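Local coordinates for glycosyl hydrolase family 2, TIM barrel domain protein (PDB 6ED2), which probably hydrolyses beta-glucuronides, as a bacterial beta-glucuronidase of glycosyl hydrolase family 2 from the human gut, at residues G296-E301 against S432-S437; F300-G305 against K467-Y472; D490-N495 against K524-R529. All coordinates share one frame; numbering follows the deposited sequence.

Contact 1 of 3, residues G296-E301 against S432-S437; sequences GIRTFE and SVIAWS
Ile434 lies over one face of the Phe300 ring, its CB almost above the middle at 3.5 Å from the ring centroid and only 11° off the ring normal, a close CH-pi contact. The branches of the isoleucine spread from that point. CG2 bends back toward the root of the ring, 3.5 Å from Phe300 CG, while CD1 runs out to the far end and comes to 3.7 Å from Phe300 CZ. The backbone takes part as well, for Ile434 O sits 3.3 Å from Phe300 CE2. With CG anti to its own backbone N (chi1 -175°), the phenylalanine holds its ring against Ile434.

The second flat group, the guanidinium of Arg298, uses its edge. NH2 reaches Val433 O at 3.0 Å, near the guanidinium plane, but the bond is weak because its N-H...O angle is 129°. Firmer grips come from outside: NE donates to Pro431 O and NH1 to Gln466 OE1, so all three nitrogens of this buried guanidinium have acceptors, which would fix its rotation. Val433 O also accepts from Arg468 NH1, which brings two guanidinium groups close together; Asp464 pairs with Arg468 and would probably offset part of that charge. The Arg298 chain, bent at chi2, crosses Ile434 at about a right angle, with NE 3.9 Å from Ile434 CG2.

The contact joins the start of barrel strand 433-440 to strand 300-303, the first arm of a hairpin whose second arm, 306-309, adds Phe307 and Leu309 against Phe300. Leu373 of the neighbouring parallel strand 373-377 packs on Ile434, and Ile374 bonds to its backbone.

Contact 2 of 3, residues F300-G305 against K467-Y472; sequences FEIRHG and KRPRTY
Pro469 wedges its pyrrolidine ring between Phe300 and Ile302, two side chains that project from the same side of strand 300-303. Taken in order from the backbone, its CB is the atom for the isoleucine: Ile302 CD1 lies 3.6 Å from it, and Ile302 CG1 stands farther back at 4.1 Å. At the tip, Pro469 CG meets the phenylalanine 3.7 Å from Phe300 CE2, approaching the aromatic edge in the plane of the ring. Pro469 CD then closes the circuit, 4.0 Å from Phe300 CD2, and the two side chains cross at about a right angle. Ile302 reaches the proline because its chain is extended (chi2 169°), carrying CD1 forward from a backbone that stands well back. A glycine in place of Pro469 would probably open a gap between the Phe300 edge and the Ile302 methyl, leaving both without their common partner.

Away from the proline, Arg303 NH1 donates to Ile302 O at 3.0 Å, and Glu301 OE2 sits over the guanidinium face as a long, weak ion pair. Ile302 also touches Phe491 and Pro530. The hairpin 300-303/306-309 thus lies across the N-terminal end of the barrel strands, consistent with an apolar plug at that end of the TIM barrel, whereas active sites of this fold lie at the opposite, C-terminal ends of the strands.

Contact 3 of 3, residues D490-N495 against K524-R529; sequences DFVSLN and KVLHGR
Val492, Leu526 and Arg529 tie together parts of a beta-alpha-beta unit of the TIM barrel, between strand 492-495 and the turn that leads from helix 508-525 toward strand 531-535. Val492 CG2 meets both partners on the other segment. It packs 3.6 Å from Leu526 CD2 and also rests over one face of the Arg529 guanidinium, displaced toward its rim, 3.8 Å from Arg529 NH1. Farther back, the methylenes of the arginine run alongside the Asp490 carbonyl, with Arg529 CG 3.6 Å from Asp490 O.

A bend at chi3 (-62°) folds the Arg529 chain back on its own turn, so that the guanidinium edge faces two carbonyls. NE donates to Leu526 O at 2.8 Å in a nearly straight bond (170°), and NH2 donates to Val525 O at 3.0 Å from above that carbonyl's plane. Leu526 O is gripped twice, since Arg529 N also reaches it, 3.2 Å away, from the opposite face of the carbonyl plane. With NH1 on Ala489 O and NH2 also on Gln486 OE1, the group has little freedom to rotate, and its positive charge probably suits the carbonyls of Val525 and Leu526, where the helix gives way to the turn. The backbone here is a type I' turn from Leu526 to Arg529; at Gly528 a side chain would collide with the preceding carbonyl.

The Asp490 carboxylate heads elsewhere, to a salt bridge with Arg470 at the start of strand 470-474. Trp522 of helix 508-525 adds to the packing on Val492, Phe573 to that on Leu526, and backbone bonds from Val492 to Pro530 and Ile532 set strand 492-495 beside the parallel strand 531-535.

Contacts 1 and 2 both use strand 300-303 and share Phe300, which bridges strand 433-440 and the loop leading into strand 470-474. Both are buried, but contact 1 adds a charged group to its apolar packing whereas contact 2 is purely apolar across the segments. Contact 3 lies farther out, only partly buried, and relies on an arginine fixed by acceptors in its own turn and in the loop ahead of strand 492-495. The strands follow in barrel order: Trp436 O bonds to Thr471 N between 432-437 and 467-472, and Thr471 OG1 bonds to Phe491 O between contacts 2 and 3. Contacts 1 and 2 fasten a hairpin; contact 3 closes one barrel unit.

Contact 1 of 3, residues G296-E301 against S432-S437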
loop_
_atom_site.group_PDB
_atom_site.type_symbol
_atom_site.label_atom_id
_atom_site.label_comp_id
_atom_site.label_asym_id
_atom_site.label_seq_id
_atom_site.Cartn_x
_atom_site.Cartn_y
_atom_site.Cartn_z
ATOM N N GLY A 296 36.097 10.288 -24.290
ATOM C CA GLY A 296 35.545 9.420 -25.312
ATOM C C GLY A 296 35.587 10.131 -26.648
ATOM O O GLY A 296 35.361 11.341 -26.722
ATOM N N ILE A 297 35.894 9.376 -27.694
ATOM C CA ILE A 297 36.010 9.911 -29.042
ATOM C C ILE A 297 34.655 9.741 -29.721
ATOM O O ILE A 297 34.264 8.629 -30.089
ATOM C CB ILE A 297 37.127 9.213 -29.830
ATOM C CG1 ILE A 297 38.468 9.386 -29.110
ATOM C CG2 ILE A 297 37.223 9.782 -31.230
ATOM C CD1 ILE A 297 39.628 8.762 -29.876
ATOM N N ARG A 298 33.935 10.846 -29.875
ATOM C CA ARG A 298 32.625 10.809 -30.503
ATOM C C ARG A 298 32.279 12.205 -31.004
ATOM O O ARG A 298 32.659 13.208 -30.390
ATOM C CB ARG A 298 31.548 10.310 -29.527
ATOM C CG ARG A 298 31.324 11.235 -28.331
ATOM C CD ARG A 298 30.164 12.191 -28.563
ATOM N NE ARG A 298 29.967 13.178 -27.495
ATOM C CZ ARG A 298 30.537 14.379 -27.473
ATOM N NH1 ARG A 298 31.368 14.726 -28.451
ATOM N NH2 ARG A 298 30.292 15.223 -26.468
ATOM N N THR A 299 31.517 12.252 -32.097
ATOM C CA THR A 299 30.957 13.492 -32.620
ATOM C C THR A 299 29.444 13.509 -32.432
ATOM O O THR A 299 28.780 12.466 -32.478
ATOM C CB THR A 299 31.270 13.677 -34.105
ATOM O OG1 THR A 299 30.590 12.668 -34.870
ATOM C CG2 THR A 299 32.770 13.612 -34.359
ATOM N N PHE A 300 28.900 14.702 -32.212
ATOM C CA PHE A 300 27.457 14.815 -32.062
ATOM C C PHE A 300 26.977 16.151 -32.617
ATOM O O PHE A 300 27.505 17.201 -32.246
ATOM C CB PHE A 300 27.048 14.666 -30.599
ATOM C CG PHE A 300 25.568 14.663 -30.388
ATOM C CD1 PHE A 300 24.858 13.478 -30.409
ATOM C CD2 PHE A 300 24.883 15.847 -30.176
ATOM C CE1 PHE A 300 23.471 13.473 -30.207
ATOM C CE2 PHE A 300 23.512 15.850 -29.981
ATOM C CZ PHE A 300 22.806 14.656 -29.995
ATOM N N GLU A 301 25.963 16.103 -33.483
ATOM C CA GLU A 301 25.443 17.302 -34.132
ATOM C C GLU A 301 24.071 17.006 -34.722
ATOM O O GLU A 301 23.741 15.858 -35.035
ATOM C CB GLU A 301 26.385 17.791 -35.233
ATOM C CG GLU A 301 26.547 16.776 -36.353
ATOM C CD GLU A 301 27.413 17.300 -37.506
ATOM O OE1 GLU A 301 27.673 16.520 -38.445
ATOM O OE2 GLU A 301 27.823 18.488 -37.475
ATOM N N SER A 432 29.561 11.861 -22.719
ATOM C CA SER A 432 28.129 11.666 -22.508
ATOM C C SER A 432 27.321 12.938 -22.768
ATOM O O SER A 432 26.167 12.846 -23.199
ATOM C CB SER A 432 27.856 11.156 -21.081
ATOM O OG SER A 432 28.261 12.091 -20.087
ATOM N N VAL A 433 27.898 14.117 -22.532
ATOM C CA VAL A 433 27.167 15.385 -22.620
ATOM C C VAL A 433 27.066 15.811 -24.087
ATOM O O VAL A 433 28.076 16.132 -24.723
ATOM C CB VAL A 433 27.840 16.464 -21.771
ATOM C CG1 VAL A 433 27.218 17.853 -22.026
ATOM C CG2 VAL A 433 27.742 16.093 -20.293
ATOM N N ILE A 434 25.846 15.827 -24.629
ATOM C CA ILE A 434 25.638 16.111 -26.048
ATOM C C ILE A 434 24.760 17.332 -26.306
ATOM O O ILE A 434 24.568 17.700 -27.468
ATOM C CB ILE A 434 25.071 14.884 -26.799
ATOM C CG1 ILE A 434 23.899 14.239 -26.052
ATOM C CG2 ILE A 434 26.151 13.839 -27.022
ATOM C CD1 ILE A 434 22.554 14.874 -26.326
ATOM N N ALA A 435 24.223 17.981 -25.276
ATOM C CA ALA A 435 23.345 19.125 -25.509
ATOM C C ALA A 435 23.214 19.923 -24.226
ATOM O O ALA A 435 23.433 19.402 -23.127
ATOM C CB ALA A 435 21.958 18.696 -26.005
ATOM N N TRP A 436 22.837 21.193 -24.386
ATOM C CA TRP A 436 22.669 22.141 -23.288
ATOM C C TRP A 436 21.218 22.584 -23.229
ATOM O O TRP A 436 20.657 23.002 -24.242
ATOM C CB TRP A 436 23.553 23.388 -23.469
ATOM C CG TRP A 436 24.976 23.082 -23.838
ATOM C CD1 TRP A 436 25.584 23.297 -25.045
ATOM C CD2 TRP A 436 25.963 22.478 -22.994
ATOM N NE1 TRP A 436 26.899 22.892 -24.994
ATOM C CE2 TRP A 436 27.155 22.385 -23.743
ATOM C CE3 TRP A 436 25.961 22.030 -21.667
ATOM C CZ2 TRP A 436 28.329 21.839 -23.214
ATOM C CZ3 TRP A 436 27.141 21.498 -21.140
ATOM C CH2 TRP A 436 28.296 21.401 -21.916
ATOM N N SER A 437 20.614 22.516 -22.051
ATOM C CA SER A 437 19.277 23.054 -21.849
ATOM C C SER A 437 19.410 24.302 -20.993
ATOM O O SER A 437 19.922 24.231 -19.877
ATOM C CB SER A 437 18.357 22.019 -21.201
ATOM O OG SER A 437 17.158 22.643 -20.777
#

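Contact 2 of 3, residues F300-G305 against K467-Y472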
loop_
_atom_site.group_PDB
_atom_site.type_symbol
_atom_site.label_atom_id
_atom_site.label_comp_id
_atom_site.label_asym_id
_atom_site.label_seq_id
_atom_site.Cartn_x
_atom_site.Cartn_y
_atom_site.Cartn_z
ATOM N N PHE A 300 28.900 14.702 -32.212
ATOM C CA PHE A 300 27.457 14.815 -32.062
ATOM C C PHE A 300 26.977 16.151 -32.617
ATOM O O PHE A 300 27.505 17.201 -32.246
ATOM C CB PHE A 300 27.048 14.666 -30.599
ATOM C CG PHE A 300 25.568 14.663 -30.388
ATOM C CD1 PHE A 300 24.858 13.478 -30.409
ATOM C CD2 PHE A 300 24.883 15.847 -30.176
ATOM C CE1 PHE A 300 23.471 13.473 -30.207
ATOM C CE2 PHE A 300 23.512 15.850 -29.981
ATOM C CZ PHE A 300 22.806 14.656 -29.995
ATOM N N GLU A 301 25.963 16.103 -33.483
ATOM C CA GLU A 301 25.443 17.302 -34.132
ATOM C C GLU A 301 24.071 17.006 -34.722
ATOM O O GLU A 301 23.741 15.858 -35.035
ATOM C CB GLU A 301 26.385 17.791 -35.233
ATOM C CG GLU A 301 26.547 16.776 -36.353
ATOM C CD GLU A 301 27.413 17.300 -37.506
ATOM O OE1 GLU A 301 27.673 16.520 -38.445
ATOM O OE2 GLU A 301 27.823 18.488 -37.475
ATOM N N ILE A 302 23.282 18.059 -34.886
ATOM C CA ILE A 302 22.028 17.973 -35.627
ATOM C C ILE A 302 22.312 18.248 -37.100
ATOM O O ILE A 302 22.799 19.328 -37.452
ATOM C CB ILE A 302 20.992 18.967 -35.090
ATOM C CG1 ILE A 302 20.658 18.659 -33.631
ATOM C CG2 ILE A 302 19.734 18.936 -35.969
ATOM C CD1 ILE A 302 19.840 19.759 -32.967
ATOM N N ARG A 303 22.003 17.274 -37.961
ATOM C CA ARG A 303 22.001 17.480 -39.402
ATOM C C ARG A 303 20.826 16.719 -39.994
ATOM O O ARG A 303 20.503 15.612 -39.547
ATOM C CB ARG A 303 23.320 17.026 -40.074
ATOM C CG ARG A 303 24.564 17.911 -39.789
ATOM C CD ARG A 303 24.378 19.409 -40.175
ATOM N NE ARG A 303 25.624 20.189 -40.055
ATOM C CZ ARG A 303 25.923 21.003 -39.039
ATOM N NH1 ARG A 303 25.070 21.158 -38.026
ATOM N NH2 ARG A 303 27.079 21.662 -39.031
ATOM N N HIS A 304 20.181 17.320 -40.995
ATOM C CA HIS A 304 19.041 16.696 -41.666
ATOM C C HIS A 304 17.936 16.384 -40.664
ATOM O O HIS A 304 17.269 15.347 -40.745
ATOM C CB HIS A 304 19.461 15.434 -42.428
ATOM C CG HIS A 304 20.555 15.670 -43.427
ATOM N ND1 HIS A 304 20.407 16.516 -44.510
ATOM C CD2 HIS A 304 21.817 15.181 -43.500
ATOM C CE1 HIS A 304 21.532 16.538 -45.202
ATOM N NE2 HIS A 304 22.401 15.736 -44.613
ATOM N N GLY A 305 17.757 17.289 -39.700
ATOM C CA GLY A 305 16.711 17.156 -38.703
ATOM C C GLY A 305 16.826 15.938 -37.812
ATOM O O GLY A 305 15.812 15.488 -37.266
ATOM N N LYS A 467 30.317 22.979 -29.909
ATOM C CA LYS A 467 29.153 23.571 -30.566
ATOM C C LYS A 467 27.968 22.602 -30.538
ATOM O O LYS A 467 27.306 22.354 -31.550
ATOM C CB LYS A 467 29.507 23.997 -31.999
ATOM C CG LYS A 467 30.668 25.022 -32.063
ATOM C CD LYS A 467 30.179 26.420 -31.649
ATOM C CE LYS A 467 31.295 27.491 -31.625
ATOM N NZ LYS A 467 31.898 27.676 -30.259
ATOM N N ARG A 468 27.721 22.036 -29.359
ATOM C CA ARG A 468 26.629 21.096 -29.183
ATOM C C ARG A 468 25.294 21.835 -29.193
ATOM O O ARG A 468 25.216 22.997 -28.775
ATOM C CB ARG A 468 26.787 20.332 -27.867
ATOM C CG ARG A 468 27.619 19.078 -27.996
ATOM C CD ARG A 468 28.170 18.653 -26.649
ATOM N NE ARG A 468 29.217 19.558 -26.189
ATOM C CZ ARG A 468 30.188 19.207 -25.346
ATOM N NH1 ARG A 468 30.227 17.972 -24.826
ATOM N NH2 ARG A 468 31.116 20.097 -25.018
ATOM N N PRO A 469 24.224 21.168 -29.622
ATOM C CA PRO A 469 22.926 21.851 -29.783
ATOM C C PRO A 469 22.380 22.405 -28.473
ATOM O O PRO A 469 22.630 21.863 -27.390
ATOM C CB PRO A 469 22.014 20.750 -30.340
ATOM C CG PRO A 469 22.719 19.454 -30.027
ATOM C CD PRO A 469 24.184 19.768 -30.069
ATOM N N ARG A 470 21.635 23.515 -28.584
ATOM C CA ARG A 470 21.058 24.208 -27.435
ATOM C C ARG A 470 19.537 24.136 -27.477
ATOM O O ARG A 470 18.934 24.199 -28.554
ATOM C CB ARG A 470 21.484 25.678 -27.382
ATOM C CG ARG A 470 22.989 25.916 -27.489
ATOM C CD ARG A 470 23.260 27.276 -28.145
ATOM N NE ARG A 470 22.741 27.277 -29.513
ATOM C CZ ARG A 470 22.632 28.353 -30.284
ATOM N NH1 ARG A 470 23.004 29.536 -29.823
ATOM N NH2 ARG A 470 22.155 28.239 -31.517
ATOM N N THR A 471 18.923 24.009 -26.299
ATOM C CA THR A 471 17.478 23.885 -26.178
ATOM C C THR A 471 17.048 24.540 -24.873
ATOM O O THR A 471 17.870 25.038 -24.102
ATOM C CB THR A 471 17.022 22.408 -26.238
ATOM O OG1 THR A 471 15.604 22.344 -26.484
ATOM C CG2 THR A 471 17.323 21.678 -24.917
ATOM N N TYR A 472 15.739 24.552 -24.649
ATOM C CA TYR A 472 15.138 24.906 -23.369
ATOM C C TYR A 472 13.761 24.277 -23.392
ATOM O O TYR A 472 13.224 24.010 -24.462
ATOM C CB TYR A 472 15.052 26.414 -23.162
ATOM C CG TYR A 472 13.890 27.077 -23.885
ATOM C CD1 TYR A 472 12.698 27.380 -23.212
ATOM C CD2 TYR A 472 13.989 27.421 -25.239
ATOM C CE1 TYR A 472 11.636 27.998 -23.869
ATOM C CE2 TYR A 472 12.933 28.039 -25.906
ATOM C CZ TYR A 472 11.768 28.335 -25.220
ATOM O OH TYR A 472 10.734 28.952 -25.890
#

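Contact 3 of 3, residues D490-N495 against K524-R529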
loop_
_atom_site.group_PDB
_atom_site.type_symbol
_atom_site.label_atom_id
_atom_site.label_comp_id
_atom_site.label_asym_id
_atom_site.label_seq_id
_atom_site.Cartn_x
_atom_site.Cartn_y
_atom_site.Cartn_z
ATOM N N ASP A 490 17.980 25.183 -30.985
ATOM C CA ASP A 490 18.441 24.323 -32.077
ATOM C C ASP A 490 17.558 23.089 -32.228
ATOM O O ASP A 490 17.510 22.473 -33.302
ATOM C CB ASP A 490 19.890 23.883 -31.855
ATOM C CG ASP A 490 20.850 25.055 -31.691
ATOM O OD1 ASP A 490 20.769 26.034 -32.473
ATOM O OD2 ASP A 490 21.707 24.992 -30.786
ATOM N N PHE A 491 16.904 22.679 -31.152
ATOM C CA PHE A 491 15.865 21.672 -31.221
ATOM C C PHE A 491 14.889 22.047 -30.127
ATOM O O PHE A 491 15.278 22.663 -29.132
ATOM C CB PHE A 491 16.411 20.234 -31.084
ATOM C CG PHE A 491 17.067 19.929 -29.744
ATOM C CD1 PHE A 491 16.330 19.380 -28.702
ATOM C CD2 PHE A 491 18.417 20.169 -29.542
ATOM C CE1 PHE A 491 16.926 19.085 -27.478
ATOM C CE2 PHE A 491 19.025 19.886 -28.311
ATOM C CZ PHE A 491 18.275 19.336 -27.283
ATOM N N VAL A 492 13.624 21.766 -30.357
ATOM C CA VAL A 492 12.585 22.179 -29.424
ATOM C C VAL A 492 12.338 21.043 -28.439
ATOM O O VAL A 492 12.322 19.866 -28.825
ATOM C CB VAL A 492 11.307 22.588 -30.186
ATOM C CG1 VAL A 492 10.159 22.847 -29.231
ATOM C CG2 VAL A 492 11.593 23.862 -31.013
ATOM N N SER A 493 12.189 21.398 -27.155
ATOM C CA SER A 493 11.881 20.462 -26.073
ATOM C C SER A 493 10.556 20.864 -25.450
ATOM O O SER A 493 10.430 21.976 -24.922
ATOM C CB SER A 493 12.976 20.466 -24.996
ATOM O OG SER A 493 14.240 20.112 -25.528
ATOM N N LEU A 494 9.578 19.963 -25.484
ATOM C CA LEU A 494 8.253 20.269 -24.962
ATOM C C LEU A 494 7.997 19.507 -23.669
ATOM O O LEU A 494 8.329 18.320 -23.560
ATOM C CB LEU A 494 7.155 19.924 -25.982
ATOM C CG LEU A 494 7.119 20.695 -27.312
ATOM C CD1 LEU A 494 5.885 20.287 -28.124
ATOM C CD2 LEU A 494 7.153 22.215 -27.107
ATOM N N ASN A 495 7.397 20.195 -22.699
ATOM C CA ASN A 495 6.811 19.576 -21.515
ATOM C C ASN A 495 5.299 19.601 -21.701
ATOM O O ASN A 495 4.680 20.664 -21.594
ATOM C CB ASN A 495 7.206 20.320 -20.236
ATOM C CG ASN A 495 8.709 20.250 -19.940
ATOM O OD1 ASN A 495 9.486 19.615 -20.666
ATOM N ND2 ASN A 495 9.118 20.909 -18.868
ATOM N N LYS A 524 4.596 23.573 -38.125
ATOM C CA LYS A 524 4.691 24.747 -38.984
ATOM C C LYS A 524 5.842 25.660 -38.592
ATOM O O LYS A 524 6.378 26.357 -39.460
ATOM C CB LYS A 524 3.377 25.529 -38.957
ATOM C CG LYS A 524 2.305 24.908 -39.835
ATOM C CD LYS A 524 0.906 25.329 -39.379
ATOM C CE LYS A 524 -0.179 24.537 -40.115
ATOM N NZ LYS A 524 -1.400 24.284 -39.280
ATOM N N VAL A 525 6.250 25.670 -37.313
ATOM C CA VAL A 525 7.274 26.613 -36.872
ATOM C C VAL A 525 8.666 25.994 -36.748
ATOM O O VAL A 525 9.636 26.741 -36.539
ATOM C CB VAL A 525 6.880 27.293 -35.542
ATOM C CG1 VAL A 525 5.480 27.892 -35.642
ATOM C CG2 VAL A 525 6.981 26.316 -34.367
ATOM N N LEU A 526 8.805 24.672 -36.909
ATOM C CA LEU A 526 10.071 23.997 -36.609
ATOM C C LEU A 526 11.110 24.186 -37.711
ATOM O O LEU A 526 12.312 24.298 -37.423
ATOM C CB LEU A 526 9.833 22.500 -36.386
ATOM C CG LEU A 526 9.389 22.073 -34.983
ATOM C CD1 LEU A 526 8.814 20.687 -35.023
ATOM C CD2 LEU A 526 10.542 22.124 -33.980
ATOM N N HIS A 527 10.679 24.180 -38.969
ATOM C CA HIS A 527 11.556 24.402 -40.125
ATOM C C HIS A 527 12.767 23.467 -40.095
ATOM O O HIS A 527 13.925 23.893 -40.114
ATOM C CB HIS A 527 11.986 25.873 -40.214
ATOM C CG HIS A 527 10.843 26.837 -40.093
ATOM N ND1 HIS A 527 9.717 26.759 -40.887
ATOM C CD2 HIS A 527 10.647 27.893 -39.266
ATOM C CE1 HIS A 527 8.877 27.723 -40.552
ATOM N NE2 HIS A 527 9.410 28.416 -39.560
ATOM N N GLY A 528 12.480 22.171 -40.047
ATOM C CA GLY A 528 13.500 21.151 -40.110
ATOM C C GLY A 528 14.057 20.702 -38.769
ATOM O O GLY A 528 14.605 19.603 -38.690
ATOM N N ARG A 529 13.908 21.504 -37.719
ATOM C CA ARG A 529 14.509 21.206 -36.420
ATOM C C ARG A 529 13.882 19.962 -35.780
ATOM O O ARG A 529 12.664 19.773 -35.851
ATOM C CB ARG A 529 14.336 22.396 -35.477
ATOM C CG ARG A 529 15.236 23.593 -35.793
ATOM C CD ARG A 529 14.919 24.794 -34.904
ATOM N NE ARG A 529 13.551 25.292 -35.072
ATOM C CZ ARG A 529 12.920 26.053 -34.177
ATOM N NH1 ARG A 529 13.515 26.395 -33.032
ATOM N NH2 ARG A 529 11.685 26.468 -34.411
#